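PDB 3BJ6: transcriptional regulator, MarR family from Silicibacter pomeroyi DSS-3, which probably binds DNA as a transcription factor of the MarR family, through a winged helix-turn-helix domain in each subunit of a dimer. Local coordinates for the interface of chains A and B. Numbering follows the deposited sequence. Chains: chain A/B, Transcriptional regulator, MarR family.

Contact 1: the interface of chains A and B. Residues chain A 21-22, 25, 119, 138; chain B 15, 18, 145.
The ring of B:Phe145 has one face against A:Ile25, whose CG1 lies 4.0 Å from the ring centroid, displaced toward the rim in a CH-pi contact. The side chains of A:Ile25 and B:Phe145 run parallel. At the rim, A:Leu21 brings its CD1 to 3.7 Å from ring atom CD2 of B:Phe145, and at the far end A:Leu119, from helix 102-123, sets its CD2 4.0 Å from CZ. With CG1 of A:Ile25 opposite the carbonyl carbon and next to the backbone N (chi1 -68°), this branch passes along the ring while its end, CD1, continues toward chain B helices 5-16 and 18-35. There CD1 packs 3.7 Å from CG1 of B:Val15, the two side chains passing antiparallel, and meets B:Thr18 tip to tip. B:Thr18 is turned so that its hydroxyl OG1 sits beside its own backbone N (chi1 -48°) and donates a 2.7 Å hydrogen bond to the carbonyl O of B:Val15, tilted from the carbonyl plane. That bond helps fix the rotation of the side chain and turns methyl CG2 toward helix 18-35 of chain A, against A:Leu21 and CB of A:Leu22. Replacing B:Thr18 by alanine would probably open a gap beside A:Leu21 and A:Leu22 and deprive the B:Val15 carbonyl of its hydroxyl partner near the junction of two helices. The patch is a largely apolar piece of what is probably the MarR-type dimer interface, drawn from helices near both termini and from helix 102-123. At its polar margin, amide NE2 of A:Gln138 stands 3.4 Å from OG1 of B:Thr18, a contact rather than a hydrogen bond.

Contact 2: the interface of chains A and B. Residues chain A 135, 138-139, 142; chain B 13-14, 17, 21.
Hydrogen bonds run from helix 128-151 of chain A to helix 5-16 of chain B. Imidazole NE2 of A:His135 donates to the side-chain carbonyl OE1 of B:Gln13 over 2.7 Å. The bond is fairly straight (160° at H) and lies in the carbonyl plane on a lone pair; ring and amide are nearly coplanar, and the amide of B:Gln13 sits at the imidazole edge. The chain of B:Gln13 is extended beyond CG, which carries OE1 out to the ring. Amide NE2 of A:Gln138 donates to the backbone O of B:Ala14 over 3.0 Å, approaching from above the carbonyl plane; the bend at chi2 (87°) turns the amide toward this helix end. Within chain A, hydroxyl OG1 of A:Thr142 bonds to the backbone O of A:Gln138, 2.9 Å away, which probably helps hold the threonine's rotation.

Apolar contacts fill in around these bonds. Within chain A, CG of A:Leu139 lies over one face of the A:His135 ring, off toward its rim; across the interface its CD2 meets methyl CB of B:Ala17 at 3.8 Å. B:Leu21 splits its two methyls: CD1 rests 3.8 Å from CA of A:Thr142, and CD2 packs 3.8 Å from amide carbon CD of A:Gln138. B:Ala14 turns its CB toward A:His135. The patch joins the C-terminal helix of one subunit to the N-terminal helices of the other, probably helping hold the two chains together in the dimer typical of MarR regulators.

Contact 1: the interface of chains A and B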
# COMPACT_ATOMS: atom_id res chain seq x y z
N LEU A 21 2.23 4.46 -3.84
CA LEU A 21 3.48 4.32 -3.07
C LEU A 21 3.93 2.87 -2.92
O LEU A 21 5.09 2.55 -3.16
CB LEU A 21 3.36 4.98 -1.71
CG LEU A 21 4.57 4.91 -0.74
CD1 LEU A 21 5.85 5.49 -1.33
CD2 LEU A 21 4.23 5.61 0.60
N LEU A 22 3.02 1.99 -2.51
CA LEU A 22 3.39 0.59 -2.33
C LEU A 22 3.88 -0.03 -3.66
O LEU A 22 4.89 -0.75 -3.67
CB LEU A 22 2.20 -0.18 -1.76
CG LEU A 22 2.49 -1.65 -1.41
CD1 LEU A 22 3.64 -1.79 -0.40
CD2 LEU A 22 1.21 -2.35 -0.91
N ILE A 25 7.43 1.47 -4.29
CA ILE A 25 8.37 0.82 -3.37
C ILE A 25 8.76 -0.54 -3.96
O ILE A 25 9.93 -0.83 -4.09
CB ILE A 25 7.75 0.60 -1.98
CG1 ILE A 25 7.52 1.93 -1.25
CG2 ILE A 25 8.62 -0.35 -1.08
CD1 ILE A 25 6.59 1.76 -0.00
N LEU A 119 17.73 5.38 1.14
CA LEU A 119 16.89 6.12 2.12
C LEU A 119 17.59 7.34 2.72
O LEU A 119 16.94 8.36 2.97
CB LEU A 119 16.36 5.21 3.24
CG LEU A 119 15.24 4.25 2.84
CD1 LEU A 119 14.69 3.58 4.12
CD2 LEU A 119 14.11 4.96 2.05
N GLN A 138 2.38 8.02 10.06
CA GLN A 138 2.28 6.72 9.38
C GLN A 138 1.83 5.60 10.32
O GLN A 138 0.87 4.89 10.00
CB GLN A 138 3.61 6.31 8.72
CG GLN A 138 3.53 4.96 7.93
CD GLN A 138 3.07 5.10 6.48
OE1 GLN A 138 2.29 5.99 6.16
NE2 GLN A 138 3.62 4.24 5.58
N VAL B 15 8.23 3.04 6.08
CA VAL B 15 8.04 2.53 4.72
C VAL B 15 7.47 1.11 4.76
O VAL B 15 6.59 0.76 3.97
CB VAL B 15 9.37 2.60 3.89
CG1 VAL B 15 9.27 1.77 2.58
CG2 VAL B 15 9.71 4.07 3.55
N THR B 18 3.65 0.62 5.04
CA THR B 18 2.81 0.94 3.89
C THR B 18 1.89 -0.24 3.51
O THR B 18 0.72 -0.05 3.22
CB THR B 18 3.64 1.33 2.64
OG1 THR B 18 4.63 2.31 3.00
CG2 THR B 18 2.73 1.95 1.55
N PHE B 145 10.55 6.81 -5.00
CA PHE B 145 10.55 5.42 -5.43
C PHE B 145 10.18 5.25 -6.92
O PHE B 145 10.74 4.39 -7.61
CB PHE B 145 9.64 4.58 -4.51
CG PHE B 145 10.18 4.42 -3.11
CD1 PHE B 145 11.41 3.82 -2.88
CD2 PHE B 145 9.44 4.87 -2.03
CE1 PHE B 145 11.90 3.67 -1.55
CE2 PHE B 145 9.89 4.72 -0.73
CZ PHE B 145 11.13 4.13 -0.48

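Contact 2: the interface of chains A and B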
# COMPACT_ATOMS: atom_id res chain seq x y z
N HIS A 135 6.93 9.38 10.27
CA HIS A 135 6.90 8.08 10.93
C HIS A 135 5.74 7.98 11.95
O HIS A 135 4.97 7.00 11.95
CB HIS A 135 8.24 7.81 11.61
CG HIS A 135 8.29 6.54 12.41
ND1 HIS A 135 7.99 6.51 13.75
CD2 HIS A 135 8.65 5.28 12.07
CE1 HIS A 135 8.15 5.28 14.21
NE2 HIS A 135 8.57 4.51 13.21
N GLN A 138 2.38 8.02 10.06
CA GLN A 138 2.28 6.72 9.38
C GLN A 138 1.83 5.60 10.32
O GLN A 138 0.87 4.89 10.00
CB GLN A 138 3.61 6.31 8.72
CG GLN A 138 3.53 4.96 7.93
CD GLN A 138 3.07 5.10 6.48
OE1 GLN A 138 2.29 5.99 6.16
NE2 GLN A 138 3.62 4.24 5.58
N LEU A 139 2.52 5.44 11.44
CA LEU A 139 2.17 4.37 12.36
C LEU A 139 0.82 4.61 13.05
O LEU A 139 0.07 3.64 13.30
CB LEU A 139 3.28 4.13 13.39
CG LEU A 139 4.68 3.63 12.95
CD1 LEU A 139 5.48 2.95 14.14
CD2 LEU A 139 4.68 2.78 11.74
N THR A 142 -1.90 3.70 10.59
CA THR A 142 -2.01 2.23 10.50
C THR A 142 -2.92 1.69 11.62
O THR A 142 -3.82 0.91 11.37
CB THR A 142 -0.63 1.58 10.52
OG1 THR A 142 0.14 2.15 9.44
CG2 THR A 142 -0.74 0.05 10.31
N GLN B 13 11.21 1.63 8.86
CA GLN B 13 10.06 1.11 9.61
C GLN B 13 8.74 1.73 9.13
O GLN B 13 7.74 1.03 8.97
CB GLN B 13 10.25 1.34 11.11
CG GLN B 13 9.24 0.62 11.98
CD GLN B 13 9.49 0.89 13.45
OE1 GLN B 13 9.28 2.01 13.93
NE2 GLN B 13 9.93 -0.14 14.18
N ALA B 14 8.73 3.04 8.88
CA ALA B 14 7.55 3.71 8.31
C ALA B 14 7.22 3.17 6.92
O ALA B 14 6.06 2.87 6.61
CB ALA B 14 7.79 5.22 8.25
N ALA B 17 5.51 -0.05 6.93
CA ALA B 17 4.08 -0.02 7.37
C ALA B 17 3.13 0.24 6.20
O ALA B 17 1.93 0.11 6.36
CB ALA B 17 3.86 1.04 8.48
N LEU B 21 -0.73 -0.74 6.24
CA LEU B 21 -1.57 0.46 6.13
C LEU B 21 -2.63 0.35 5.01
O LEU B 21 -3.81 0.63 5.22
CB LEU B 21 -0.72 1.71 5.90
CG LEU B 21 -1.48 3.05 5.74
CD1 LEU B 21 -2.45 3.37 6.88
CD2 LEU B 21 -0.50 4.22 5.56

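The C-alpha centres of contact 1 and contact 2 lie about 9 Å apart, and A:Gln138 belongs to both, so they form adjoining parts of one continuous interface. Both use chain B helices 5-16 and 18-35 and chain A helix 128-151; contact 1 adds chain A helices 18-35 and 102-123 and chain B helix 128-151. Contact 1 is mainly apolar, whereas contact 2 adds directional hydrogen bonds. Two-fold symmetry repeats each with the chains exchanged. This packing of terminal helices against those of the partner fits the dimer typical of MarR proteins, and probably sets how the two DNA-binding domains are spaced.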